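Trans-4-hydroxy-L-proline dehydratase (Clostridioides difficile 70-100-2010, PDB 6VXC) uses a glycyl radical to dehydrate trans-4-hydroxy-L-proline to (S)-1-pyrroline-5-carboxylate in anaerobic 4-hydroxyproline degradation. Local coordinates at residues E430-E438 / D714-L722; C183-F192 / A279-H287. One frame throughout, in Å; residues are numbered along the deposited sequence.

Contact 1. Residues E430-E438 / D714-L722; sequences EAIVQELME and DHIKTGGTL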
ATOM      1  N   GLU A 430      -0.744  16.044  12.705  1.00 10.08           N
ATOM      2  CA  GLU A 430       0.311  17.052  12.779  1.00 12.45           C
ATOM      3  C   GLU A 430       1.626  16.521  12.225  1.00 11.59           C
ATOM      4  O   GLU A 430       2.381  17.282  11.622  1.00 12.07           O
ATOM      5  CB  GLU A 430       0.498  17.571  14.208  1.00 11.36           C
ATOM      6  CG  GLU A 430      -0.505  18.687  14.533  1.00 15.08           C
ATOM      7  CD  GLU A 430      -1.913  18.143  14.701  1.00 13.89           C
ATOM      8  OE1 GLU A 430      -2.077  17.284  15.577  1.00 13.04           O
ATOM      9  OE2 GLU A 430      -2.831  18.534  13.938  1.00 14.90           O
ATOM     10  N   ALA A 431       1.914  15.230  12.413  1.00 10.62           N
ATOM     11  CA  ALA A 431       3.118  14.666  11.818  1.00 11.09           C
ATOM     12  C   ALA A 431       3.017  14.642  10.299  1.00  9.71           C
ATOM     13  O   ALA A 431       3.948  15.045   9.596  1.00 12.69           O
ATOM     14  CB  ALA A 431       3.373  13.261  12.374  1.00  8.86           C
ATOM     15  N   ILE A 432       1.876  14.199   9.777  1.00 11.43           N
ATOM     16  CA  ILE A 432       1.658  14.168   8.328  1.00 10.42           C
ATOM     17  C   ILE A 432       1.912  15.536   7.711  1.00 10.78           C
ATOM     18  O   ILE A 432       2.634  15.667   6.713  1.00 11.22           O
ATOM     19  CB  ILE A 432       0.233  13.675   8.017  1.00 10.47           C
ATOM     20  CG1 ILE A 432       0.107  12.176   8.325  1.00 10.87           C
ATOM     21  CG2 ILE A 432      -0.125  14.010   6.588  1.00 11.04           C
ATOM     22  CD1 ILE A 432      -1.333  11.705   8.437  1.00 11.19           C
ATOM     23  N   VAL A 433       1.303  16.575   8.280  1.00  9.91           N
ATOM     24  CA  VAL A 433       1.440  17.903   7.690  1.00 10.41           C
ATOM     25  C   VAL A 433       2.894  18.349   7.691  1.00 10.51           C
ATOM     26  O   VAL A 433       3.396  18.879   6.692  1.00 11.02           O
ATOM     27  CB  VAL A 433       0.540  18.917   8.408  1.00 11.60           C
ATOM     28  CG1 VAL A 433       0.930  20.342   8.006  1.00 11.25           C
ATOM     29  CG2 VAL A 433      -0.900  18.649   8.043  1.00 11.90           C
ATOM     30  N   GLN A 434       3.593  18.135   8.809  1.00 10.83           N
ATOM     31  CA  GLN A 434       4.990  18.541   8.901  1.00 12.27           C
ATOM     32  C   GLN A 434       5.891  17.694   8.002  1.00 11.59           C
ATOM     33  O   GLN A 434       6.823  18.225   7.382  1.00 11.86           O
ATOM     34  CB  GLN A 434       5.428  18.505  10.367  1.00 11.85           C
ATOM     35  CG  GLN A 434       4.964  19.737  11.148  1.00 15.10           C
ATOM     36  CD  GLN A 434       5.241  19.654  12.642  1.00 22.93           C
ATOM     37  OE1 GLN A 434       5.123  18.594  13.246  1.00 32.31           O
ATOM     38  NE2 GLN A 434       5.731  20.741  13.211  1.00 24.20           N
ATOM     39  N   GLU A 435       5.613  16.390   7.895  1.00 10.68           N
ATOM     40  CA  GLU A 435       6.340  15.552   6.948  1.00  8.76           C
ATOM     41  C   GLU A 435       6.215  16.110   5.533  1.00 11.53           C
ATOM     42  O   GLU A 435       7.209  16.229   4.803  1.00 13.34           O
ATOM     43  CB  GLU A 435       5.819  14.114   7.009  1.00  9.56           C
ATOM     44  CG  GLU A 435       6.185  13.334   8.294  1.00 10.42           C
ATOM     45  CD  GLU A 435       5.214  12.194   8.548  1.00 11.81           C
ATOM     46  OE1 GLU A 435       4.562  11.758   7.572  1.00 14.62           O
ATOM     47  OE2 GLU A 435       5.070  11.756   9.715  1.00 13.26           O
ATOM     48  N   LEU A 436       4.993  16.466   5.138  1.00  9.71           N
ATOM     49  CA  LEU A 436       4.768  17.016   3.808  1.00  9.38           C
ATOM     50  C   LEU A 436       5.516  18.323   3.617  1.00 10.66           C
ATOM     51  O   LEU A 436       6.137  18.545   2.573  1.00 11.93           O
ATOM     52  CB  LEU A 436       3.261  17.187   3.576  1.00  9.20           C
ATOM     53  CG  LEU A 436       2.515  15.863   3.420  1.00  9.54           C
ATOM     54  CD1 LEU A 436       1.000  16.037   3.567  1.00 12.49           C
ATOM     55  CD2 LEU A 436       2.839  15.244   2.064  1.00  8.90           C
ATOM     56  N   MET A 437       5.453  19.211   4.606  1.00 11.25           N
ATOM     57  CA  MET A 437       6.133  20.493   4.471  1.00 11.46           C
ATOM     58  C   MET A 437       7.645  20.325   4.470  1.00 12.06           C
ATOM     59  O   MET A 437       8.348  21.027   3.740  1.00 14.87           O
ATOM     60  CB  MET A 437       5.691  21.459   5.571  1.00 11.21           C
ATOM     61  CG  MET A 437       4.225  21.890   5.444  1.00 14.39           C
ATOM     62  SD  MET A 437       3.840  23.121   6.700  1.00 24.41           S
ATOM     63  CE  MET A 437       4.531  24.569   6.017  1.00 16.03           C
ATOM     64  N   GLU A 438       8.166  19.389   5.263  1.00 13.62           N
ATOM     65  CA  GLU A 438       9.601  19.125   5.205  1.00 11.89           C
ATOM     66  C   GLU A 438      10.036  18.702   3.802  1.00 14.09           C
ATOM     67  O   GLU A 438      11.136  19.046   3.364  1.00 10.08           O
ATOM     68  CB  GLU A 438       9.974  18.061   6.233  1.00 10.91           C
ATOM     69  CG  GLU A 438      11.395  17.541   6.130  1.00 13.19           C
ATOM     70  CD  GLU A 438      12.460  18.546   6.545  1.00 15.01           C
ATOM     71  OE1 GLU A 438      13.646  18.163   6.558  1.00 17.66           O
ATOM     72  OE2 GLU A 438      12.121  19.688   6.906  1.00 17.74           O
ATOM     73  N   ASP A 714      13.155  10.363  14.135  1.00 13.66           N
ATOM     74  CA  ASP A 714      12.602  11.637  13.666  1.00 14.52           C
ATOM     75  C   ASP A 714      11.589  11.354  12.558  1.00 11.75           C
ATOM     76  O   ASP A 714      11.909  11.349  11.370  1.00 13.60           O
ATOM     77  CB  ASP A 714      13.700  12.588  13.201  1.00 15.60           C
ATOM     78  CG  ASP A 714      13.202  14.030  13.098  1.00 15.68           C
ATOM     79  OD1 ASP A 714      11.983  14.240  13.276  1.00 15.76           O
ATOM     80  OD2 ASP A 714      14.011  14.947  12.866  1.00 19.08           O
ATOM     81  N   HIS A 715      10.337  11.142  12.963  1.00 12.44           N
ATOM     82  CA  HIS A 715       9.286  10.822  12.008  1.00 11.24           C
ATOM     83  C   HIS A 715       9.082  11.929  10.983  1.00 11.15           C
ATOM     84  O   HIS A 715       8.716  11.646   9.841  1.00 12.90           O
ATOM     85  CB  HIS A 715       7.981  10.534  12.758  1.00 11.91           C
ATOM     86  CG  HIS A 715       8.130   9.456  13.779  1.00 12.71           C
ATOM     87  ND1 HIS A 715       7.886   8.135  13.496  1.00 11.29           N
ATOM     88  CD2 HIS A 715       8.572   9.491  15.060  1.00 14.00           C
ATOM     89  CE1 HIS A 715       8.161   7.398  14.560  1.00 10.64           C
ATOM     90  NE2 HIS A 715       8.574   8.198  15.524  1.00 13.13           N
ATOM     91  N   ILE A 716       9.339  13.183  11.356  1.00 12.37           N
ATOM     92  CA  ILE A 716       9.043  14.283  10.446  1.00 10.03           C
ATOM     93  C   ILE A 716       9.897  14.209   9.186  1.00 12.91           C
ATOM     94  O   ILE A 716       9.486  14.693   8.126  1.00 14.08           O
ATOM     95  CB  ILE A 716       9.205  15.637  11.155  1.00 11.26           C
ATOM     96  CG1 ILE A 716       8.374  15.673  12.437  1.00 14.30           C
ATOM     97  CG2 ILE A 716       8.842  16.771  10.205  1.00 13.48           C
ATOM     98  CD1 ILE A 716       6.974  15.194  12.248  1.00 15.81           C
ATOM     99  N   LYS A 717      11.085  13.613   9.277  1.00 13.80           N
ATOM    100  CA  LYS A 717      12.012  13.471   8.154  1.00 12.28           C
ATOM    101  C   LYS A 717      11.722  12.264   7.272  1.00 12.43           C
ATOM    102  O   LYS A 717      12.498  12.002   6.353  1.00 15.43           O
ATOM    103  CB  LYS A 717      13.446  13.387   8.674  1.00 12.41           C
ATOM    104  CG  LYS A 717      13.934  14.680   9.285  1.00 16.93           C
ATOM    105  CD  LYS A 717      15.369  14.545   9.790  1.00 23.45           C
ATOM    106  CE  LYS A 717      15.821  15.855  10.429  1.00 25.32           C
ATOM    107  NZ  LYS A 717      17.146  15.723  11.081  1.00 34.20           N
ATOM    108  N   THR A 718      10.636  11.535   7.519  1.00 11.84           N
ATOM    109  CA  THR A 718      10.266  10.375   6.724  1.00 10.40           C
ATOM    110  C   THR A 718       8.972  10.643   5.963  1.00 11.74           C
ATOM    111  O   THR A 718       8.287  11.650   6.166  1.00 12.25           O
ATOM    112  CB  THR A 718      10.059   9.133   7.590  1.00 11.59           C
ATOM    113  OG1 THR A 718       8.801   9.239   8.268  1.00 14.36           O
ATOM    114  CG2 THR A 718      11.197   8.947   8.616  1.00 12.66           C
ATOM    115  N   GLY A 719       8.629   9.695   5.093  1.00 10.40           N
ATOM    116  CA  GLY A 719       7.308   9.641   4.506  1.00  7.60           C
ATOM    117  C   GLY A 719       6.429   8.624   5.210  1.00 10.19           C
ATOM    118  O   GLY A 719       5.555   8.019   4.582  1.00 13.12           O
ATOM    119  N   GLY A 720       6.692   8.377   6.500  1.00 10.04           N
ATOM    120  CA  GLY A 720       5.861   7.491   7.288  1.00  8.81           C
ATOM    121  C   GLY A 720       6.593   6.311   7.915  1.00 12.66           C
ATOM    122  O   GLY A 720       7.519   5.753   7.318  1.00 12.59           O
ATOM    123  N   THR A 721       6.168   5.918   9.120  1.00 11.04           N
ATOM    124  CA  THR A 721       6.710   4.772   9.838  1.00  9.83           C
ATOM    125  C   THR A 721       5.552   3.943  10.386  1.00 11.65           C
ATOM    126  O   THR A 721       4.481   4.480  10.685  1.00 12.03           O
ATOM    127  CB  THR A 721       7.597   5.188  11.014  1.00 10.37           C
ATOM    128  OG1 THR A 721       6.801   5.910  11.961  1.00 11.23           O
ATOM    129  CG2 THR A 721       8.788   6.046  10.549  1.00 11.38           C
ATOM    130  N   LEU A 722       5.787   2.644  10.565  1.00  9.69           N
ATOM    131  CA  LEU A 722       4.732   1.713  10.940  1.00 10.11           C
ATOM    132  C   LEU A 722       5.017   1.123  12.320  1.00  9.52           C
ATOM    133  O   LEU A 722       6.058   0.495  12.526  1.00 10.62           O
ATOM    134  CB  LEU A 722       4.619   0.610   9.894  1.00  9.40           C
ATOM    135  CG  LEU A 722       3.361  -0.246   9.964  1.00  9.67           C
ATOM    136  CD1 LEU A 722       3.112  -0.845   8.581  1.00 10.48           C
ATOM    137  CD2 LEU A 722       3.481  -1.327  11.010  1.00 11.20           C
TER
HETATM  138  O   HOH W   1       9.470  14.388   5.232  1.00 12.01           O
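Beside the probable active site of this glycyl radical enzyme, Glu435 and Gln434 of helix 429-438 receive Ile716 and the turn that follows it, in a loop that leads toward Gly720. Gly720 lies about 6 Å from the side chain of Glu456, the probable proton acceptor. The CA atoms of Glu435 and Ile716 come within 4.6 Å, close enough for backbone contact: Glu435 CA meets Ile716 O at 3.5 Å in a CA-H...O contact with 158° at the hydrogen. Water 1 lies 2.9 Å from both Glu435 O and Ile716 O, placed to bridge the two carbonyls. With CG1 anti to its carbonyl carbon (chi1 -54°), Ile716 splits its branches along the helix: CD1 approaches Ala431 CB at 4.1 Å, while CG2 touches Gln434 CB at 3.8 Å. Glu435 CG passes close to two carbonyls, His715 O and Thr718 O, each 3.4 Å away. Its carboxylate goes on to outside partners, Thr457 OG1 for OE1 and His754 ND1 for OE2, which fix its rotation. The loop is tied by its own bonds. Thr718 OG1 donates to His715 O and accepts from Gly720 N at 2.9 Å (159° at the hydrogen), closing an ST turn. Backbone bonds join Gly719 to Thr457 of strand 456-458 and Val660 of strand 657-661, and Gly720 to Met662; the loop then runs on to strand 724-726. Helix 443-446 and strand 456-458 pack on other sides of helix 429-438, and Phe640 of helix 630-647 touches Thr718.

Contact 2. Residues C183-F192 / A279-H287; sequences CGDTIYKKGF and AIQMYWFVH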
ATOM      1  N   CYS A 183      -6.904   9.866  -4.804  1.00 15.78           N
ATOM      2  CA  CYS A 183      -7.734  10.831  -5.506  1.00 13.76           C
ATOM      3  C   CYS A 183      -7.780  12.156  -4.750  1.00 15.24           C
ATOM      4  O   CYS A 183      -7.817  12.184  -3.519  1.00 13.66           O
ATOM      5  CB  CYS A 183      -9.147  10.265  -5.662  1.00 17.25           C
ATOM      6  SG  CYS A 183     -10.185  11.105  -6.854  1.00 40.06           S
ATOM      7  N   GLY A 184      -7.749  13.252  -5.489  1.00 16.42           N
ATOM      8  CA  GLY A 184      -8.001  14.577  -4.946  1.00 16.07           C
ATOM      9  C   GLY A 184      -9.469  14.946  -5.030  1.00 15.85           C
ATOM     10  O   GLY A 184     -10.352  14.085  -4.994  1.00 17.87           O
ATOM     11  N   ASP A 185      -9.739  16.236  -5.208  1.00 15.14           N
ATOM     12  CA  ASP A 185     -11.110  16.728  -5.267  1.00 18.04           C
ATOM     13  C   ASP A 185     -11.558  17.082  -6.676  1.00 15.82           C
ATOM     14  O   ASP A 185     -12.699  17.506  -6.857  1.00 15.34           O
ATOM     15  CB  ASP A 185     -11.290  17.952  -4.359  1.00 21.88           C
ATOM     16  CG  ASP A 185     -10.528  19.176  -4.854  1.00 25.33           C
ATOM     17  OD1 ASP A 185      -9.737  19.053  -5.801  1.00 28.46           O
ATOM     18  OD2 ASP A 185     -10.715  20.271  -4.280  1.00 35.95           O
ATOM     19  N   THR A 186     -10.714  16.878  -7.683  1.00 13.69           N
ATOM     20  CA  THR A 186     -11.071  17.313  -9.029  1.00 15.32           C
ATOM     21  C   THR A 186     -12.366  16.664  -9.515  1.00 12.75           C
ATOM     22  O   THR A 186     -13.235  17.344 -10.066  1.00 15.00           O
ATOM     23  CB  THR A 186      -9.919  17.017  -9.986  1.00 14.46           C
ATOM     24  OG1 THR A 186      -8.789  17.788  -9.586  1.00 16.72           O
ATOM     25  CG2 THR A 186     -10.316  17.408 -11.409  1.00 15.20           C
ATOM     26  N   ILE A 187     -12.531  15.358  -9.296  1.00 14.30           N
ATOM     27  CA  ILE A 187     -13.704  14.656  -9.812  1.00 12.48           C
ATOM     28  C   ILE A 187     -15.015  15.066  -9.144  1.00 14.30           C
ATOM     29  O   ILE A 187     -16.075  14.662  -9.621  1.00 17.08           O
ATOM     30  CB  ILE A 187     -13.539  13.129  -9.679  1.00 12.32           C
ATOM     31  CG1 ILE A 187     -13.391  12.718  -8.205  1.00 16.98           C
ATOM     32  CG2 ILE A 187     -12.339  12.683 -10.457  1.00 16.13           C
ATOM     33  CD1 ILE A 187     -13.553  11.198  -7.943  1.00 14.03           C
ATOM     34  N   TYR A 188     -14.985  15.821  -8.048  1.00 14.78           N
ATOM     35  CA  TYR A 188     -16.223  16.325  -7.464  1.00 16.11           C
ATOM     36  C   TYR A 188     -16.582  17.715  -7.970  1.00 15.18           C
ATOM     37  O   TYR A 188     -17.722  18.151  -7.775  1.00 16.71           O
ATOM     38  CB  TYR A 188     -16.135  16.331  -5.924  1.00 12.70           C
ATOM     39  CG  TYR A 188     -15.578  15.030  -5.406  1.00 15.20           C
ATOM     40  CD1 TYR A 188     -16.309  13.851  -5.499  1.00 14.79           C
ATOM     41  CD2 TYR A 188     -14.298  14.971  -4.866  1.00 13.21           C
ATOM     42  CE1 TYR A 188     -15.797  12.663  -5.068  1.00 15.99           C
ATOM     43  CE2 TYR A 188     -13.771  13.782  -4.431  1.00 10.60           C
ATOM     44  CZ  TYR A 188     -14.522  12.631  -4.534  1.00 11.25           C
ATOM     45  OH  TYR A 188     -14.020  11.438  -4.112  1.00 13.24           O
ATOM     46  N   LYS A 189     -15.652  18.396  -8.638  1.00 15.08           N
ATOM     47  CA  LYS A 189     -15.884  19.718  -9.185  1.00 16.68           C
ATOM     48  C   LYS A 189     -15.984  19.731 -10.705  1.00 16.92           C
ATOM     49  O   LYS A 189     -16.500  20.702 -11.262  1.00 18.83           O
ATOM     50  CB  LYS A 189     -14.763  20.685  -8.743  1.00 17.49           C
ATOM     51  CG  LYS A 189     -14.635  20.812  -7.239  1.00 24.82           C
ATOM     52  CD  LYS A 189     -13.470  21.694  -6.786  1.00 30.33           C
ATOM     53  CE  LYS A 189     -12.122  21.166  -7.235  1.00 34.26           C
ATOM     54  NZ  LYS A 189     -10.997  21.899  -6.561  1.00 44.03           N
ATOM     55  N   LYS A 190     -15.537  18.672 -11.378  1.00 15.40           N
ATOM     56  CA  LYS A 190     -15.540  18.591 -12.834  1.00 16.85           C
ATOM     57  C   LYS A 190     -15.904  17.180 -13.253  1.00 16.94           C
ATOM     58  O   LYS A 190     -15.558  16.213 -12.574  1.00 17.70           O
ATOM     59  CB  LYS A 190     -14.177  18.964 -13.450  1.00 14.91           C
ATOM     60  CG  LYS A 190     -13.818  20.425 -13.299  1.00 18.48           C
ATOM     61  CD  LYS A 190     -12.447  20.750 -13.886  1.00 23.20           C
ATOM     62  CE  LYS A 190     -12.257  22.260 -14.007  1.00 24.18           C
ATOM     63  NZ  LYS A 190     -10.863  22.627 -14.315  1.00 33.38           N
ATOM     64  N   GLY A 191     -16.620  17.073 -14.376  1.00 14.65           N
ATOM     65  CA  GLY A 191     -16.766  15.812 -15.067  1.00 12.78           C
ATOM     66  C   GLY A 191     -15.682  15.671 -16.117  1.00 14.49           C
ATOM     67  O   GLY A 191     -14.861  16.559 -16.311  1.00 12.94           O
ATOM     68  N   PHE A 192     -15.675  14.520 -16.793  1.00 12.83           N
ATOM     69  CA  PHE A 192     -14.652  14.291 -17.802  1.00 14.52           C
ATOM     70  C   PHE A 192     -14.903  15.054 -19.097  1.00 15.10           C
ATOM     71  O   PHE A 192     -13.952  15.277 -19.859  1.00 14.66           O
ATOM     72  CB  PHE A 192     -14.499  12.791 -18.050  1.00 13.59           C
ATOM     73  CG  PHE A 192     -13.731  12.115 -16.956  1.00 13.57           C
ATOM     74  CD1 PHE A 192     -12.344  12.076 -16.989  1.00 12.37           C
ATOM     75  CD2 PHE A 192     -14.389  11.575 -15.857  1.00 14.55           C
ATOM     76  CE1 PHE A 192     -11.619  11.482 -15.948  1.00 14.31           C
ATOM     77  CE2 PHE A 192     -13.669  10.978 -14.815  1.00 14.59           C
ATOM     78  CZ  PHE A 192     -12.291  10.932 -14.860  1.00 11.49           C
ATOM     79  N   ALA A 279     -21.734  11.521  -6.295  1.00 13.41           N
ATOM     80  CA  ALA A 279     -20.334  11.684  -5.913  1.00 15.39           C
ATOM     81  C   ALA A 279     -19.676  10.336  -5.651  1.00 14.06           C
ATOM     82  O   ALA A 279     -18.528  10.110  -6.047  1.00 13.75           O
ATOM     83  CB  ALA A 279     -20.212  12.598  -4.699  1.00 11.06           C
ATOM     84  N   ILE A 280     -20.393   9.426  -4.994  1.00 14.13           N
ATOM     85  CA  ILE A 280     -19.835   8.105  -4.727  1.00 14.27           C
ATOM     86  C   ILE A 280     -19.695   7.311  -6.018  1.00 14.42           C
ATOM     87  O   ILE A 280     -18.682   6.637  -6.239  1.00 12.99           O
ATOM     88  CB  ILE A 280     -20.679   7.363  -3.671  1.00 12.09           C
ATOM     89  CG1 ILE A 280     -20.536   8.036  -2.295  1.00  9.32           C
ATOM     90  CG2 ILE A 280     -20.327   5.875  -3.650  1.00  9.44           C
ATOM     91  CD1 ILE A 280     -21.467   7.482  -1.254  1.00 12.82           C
ATOM     92  N   GLN A 281     -20.705   7.369  -6.888  1.00 15.24           N
ATOM     93  CA  GLN A 281     -20.620   6.641  -8.149  1.00 12.64           C
ATOM     94  C   GLN A 281     -19.522   7.206  -9.044  1.00 12.28           C
ATOM     95  O   GLN A 281     -18.819   6.445  -9.715  1.00 13.25           O
ATOM     96  CB  GLN A 281     -21.974   6.665  -8.868  1.00 14.52           C
ATOM     97  CG  GLN A 281     -22.008   5.914 -10.215  1.00 15.23           C
ATOM     98  CD  GLN A 281     -21.826   4.401 -10.074  1.00 15.28           C
ATOM     99  OE1 GLN A 281     -22.740   3.703  -9.663  1.00 17.85           O
ATOM    100  NE2 GLN A 281     -20.649   3.891 -10.444  1.00 16.61           N
ATOM    101  N   MET A 282     -19.347   8.529  -9.055  1.00 13.07           N
ATOM    102  CA  MET A 282     -18.235   9.122  -9.801  1.00 13.03           C
ATOM    103  C   MET A 282     -16.896   8.592  -9.285  1.00 13.64           C
ATOM    104  O   MET A 282     -16.048   8.151 -10.068  1.00 14.66           O
ATOM    105  CB  MET A 282     -18.285  10.656  -9.719  1.00 11.16           C
ATOM    106  CG  MET A 282     -17.022  11.398 -10.206  1.00 12.15           C
ATOM    107  SD  MET A 282     -16.739  11.309 -12.005  1.00 17.08           S
ATOM    108  CE  MET A 282     -17.496  12.843 -12.508  1.00 14.90           C
ATOM    109  N   TYR A 283     -16.693   8.605  -7.964  1.00 12.86           N
ATOM    110  CA  TYR A 283     -15.445   8.071  -7.442  1.00 11.06           C
ATOM    111  C   TYR A 283     -15.244   6.632  -7.894  1.00 13.02           C
ATOM    112  O   TYR A 283     -14.151   6.264  -8.341  1.00 14.06           O
ATOM    113  CB  TYR A 283     -15.361   8.139  -5.910  1.00 11.93           C
ATOM    114  CG  TYR A 283     -14.167   7.299  -5.522  1.00 12.46           C
ATOM    115  CD1 TYR A 283     -12.879   7.799  -5.653  1.00 10.93           C
ATOM    116  CD2 TYR A 283     -14.316   5.958  -5.203  1.00 12.91           C
ATOM    117  CE1 TYR A 283     -11.785   7.015  -5.390  1.00 10.47           C
ATOM    118  CE2 TYR A 283     -13.217   5.161  -4.947  1.00 10.65           C
ATOM    119  CZ  TYR A 283     -11.960   5.698  -5.055  1.00  9.67           C
ATOM    120  OH  TYR A 283     -10.876   4.917  -4.804  1.00 13.26           O
ATOM    121  N   TRP A 284     -16.288   5.796  -7.785  1.00 12.53           N
ATOM    122  CA  TRP A 284     -16.102   4.376  -8.063  1.00 11.77           C
ATOM    123  C   TRP A 284     -15.804   4.117  -9.537  1.00 12.57           C
ATOM    124  O   TRP A 284     -15.020   3.219  -9.861  1.00 14.49           O
ATOM    125  CB  TRP A 284     -17.312   3.551  -7.605  1.00 10.73           C
ATOM    126  CG  TRP A 284     -16.967   2.095  -7.711  1.00 11.89           C
ATOM    127  CD1 TRP A 284     -17.521   1.174  -8.547  1.00 11.83           C
ATOM    128  CD2 TRP A 284     -15.923   1.412  -6.996  1.00 12.17           C
ATOM    129  NE1 TRP A 284     -16.906  -0.040  -8.388  1.00 14.32           N
ATOM    130  CE2 TRP A 284     -15.924   0.074  -7.436  1.00 12.18           C
ATOM    131  CE3 TRP A 284     -15.005   1.799  -6.015  1.00  9.74           C
ATOM    132  CZ2 TRP A 284     -15.031  -0.875  -6.946  1.00  9.35           C
ATOM    133  CZ3 TRP A 284     -14.118   0.849  -5.518  1.00 10.16           C
ATOM    134  CH2 TRP A 284     -14.140  -0.472  -5.989  1.00 10.65           C
ATOM    135  N   PHE A 285     -16.433   4.874 -10.446  1.00 15.26           N
ATOM    136  CA  PHE A 285     -16.105   4.751 -11.866  1.00 13.33           C
ATOM    137  C   PHE A 285     -14.644   5.110 -12.121  1.00 13.15           C
ATOM    138  O   PHE A 285     -13.940   4.419 -12.869  1.00 15.00           O
ATOM    139  CB  PHE A 285     -17.026   5.646 -12.703  1.00 11.14           C
ATOM    140  CG  PHE A 285     -18.361   5.024 -13.043  1.00 14.72           C
ATOM    141  CD1 PHE A 285     -18.497   3.644 -13.177  1.00 13.61           C
ATOM    142  CD2 PHE A 285     -19.477   5.829 -13.262  1.00 12.12           C
ATOM    143  CE1 PHE A 285     -19.731   3.070 -13.501  1.00 15.68           C
ATOM    144  CE2 PHE A 285     -20.721   5.266 -13.591  1.00 13.50           C
ATOM    145  CZ  PHE A 285     -20.849   3.886 -13.714  1.00 13.19           C
ATOM    146  N   VAL A 286     -14.183   6.209 -11.528  1.00 13.87           N
ATOM    147  CA  VAL A 286     -12.779   6.593 -11.645  1.00 12.63           C
ATOM    148  C   VAL A 286     -11.887   5.487 -11.085  1.00 12.06           C
ATOM    149  O   VAL A 286     -10.853   5.154 -11.666  1.00 14.07           O
ATOM    150  CB  VAL A 286     -12.521   7.939 -10.937  1.00 11.06           C
ATOM    151  CG1 VAL A 286     -11.029   8.255 -10.914  1.00 10.91           C
ATOM    152  CG2 VAL A 286     -13.310   9.077 -11.578  1.00 11.74           C
ATOM    153  N   HIS A 287     -12.279   4.902  -9.955  1.00 11.93           N
ATOM    154  CA  HIS A 287     -11.524   3.792  -9.374  1.00 13.12           C
ATOM    155  C   HIS A 287     -11.421   2.617 -10.350  1.00 13.29           C
ATOM    156  O   HIS A 287     -10.324   2.130 -10.636  1.00 13.94           O
ATOM    157  CB  HIS A 287     -12.195   3.360  -8.061  1.00 11.40           C
ATOM    158  CG  HIS A 287     -11.491   2.260  -7.335  1.00 11.13           C
ATOM    159  ND1 HIS A 287     -10.882   2.446  -6.113  1.00  9.14           N
ATOM    160  CD2 HIS A 287     -11.350   0.944  -7.625  1.00 11.08           C
ATOM    161  CE1 HIS A 287     -10.360   1.305  -5.703  1.00  9.71           C
ATOM    162  NE2 HIS A 287     -10.637   0.374  -6.596  1.00 10.12           N
TER
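Helix 276-293, in the PFL-like part of the chain, takes up the short, weakly bonded helix 186-189 through an apolar interface in which Ile187 fits among Met282, Tyr283 and Val286. Ile187 CG1 sits between the backbone N and the carbonyl carbon (chi1 61°), sending CD1 to Tyr283 CA at 3.7 Å. From the same residue CG2 meets Val286 CG2 tip to tip at 3.9 Å, and CB faces Met282 CG. These partners at positions 282, 283 and 286 follow the i, i+1, i+4 spacing of one helix face. Met282 CG, anti to the backbone N, lies 3.4 Å from Ile187 O; the bends at chi2 and chi3 then bring CE to 4.0 Å from Gly191 CA. SD makes an oblique Met-aromatic contact with Phe192, 5.4 Å from the ring centroid and 74° off the normal. Val286 CG2 comes to that ring's edge, in plane, 3.8 Å from Phe192 CE2. Tyr188 and Tyr283 run side by side, pointing the same way, with Tyr188 OH 4.0 Å from Tyr283 CB; Ala279 O lies in plane at the Tyr188 ring edge, and Ile187 CG1 covers one face of that ring. Tyr188 also stacks with His308 of helix 305-318, whereas Phe192 touches Leu543 of helix 542-546.

Overall arrangement
Contact 2 precedes contact 1 along the chain; their centres are 28 Å apart and their nearest atoms about 12 Å, without touching. Both are largely buried, yet contact 1 includes two exposed residues at its margin, whereas none of the touching residues of contact 2 is exposed. Each sets a helix against a less regular segment, and neither has a direct hydrogen bond across it. Contact 1 joins the PFL-like and glycine-radical parts of the chain beside the probable active site, mixing apolar touches with carbonyl contacts and a bridging water. Contact 2 stays within the PFL-like part, well away from the residues thought to be catalytic, and is dominated by aliphatic, sulfur and aromatic groups.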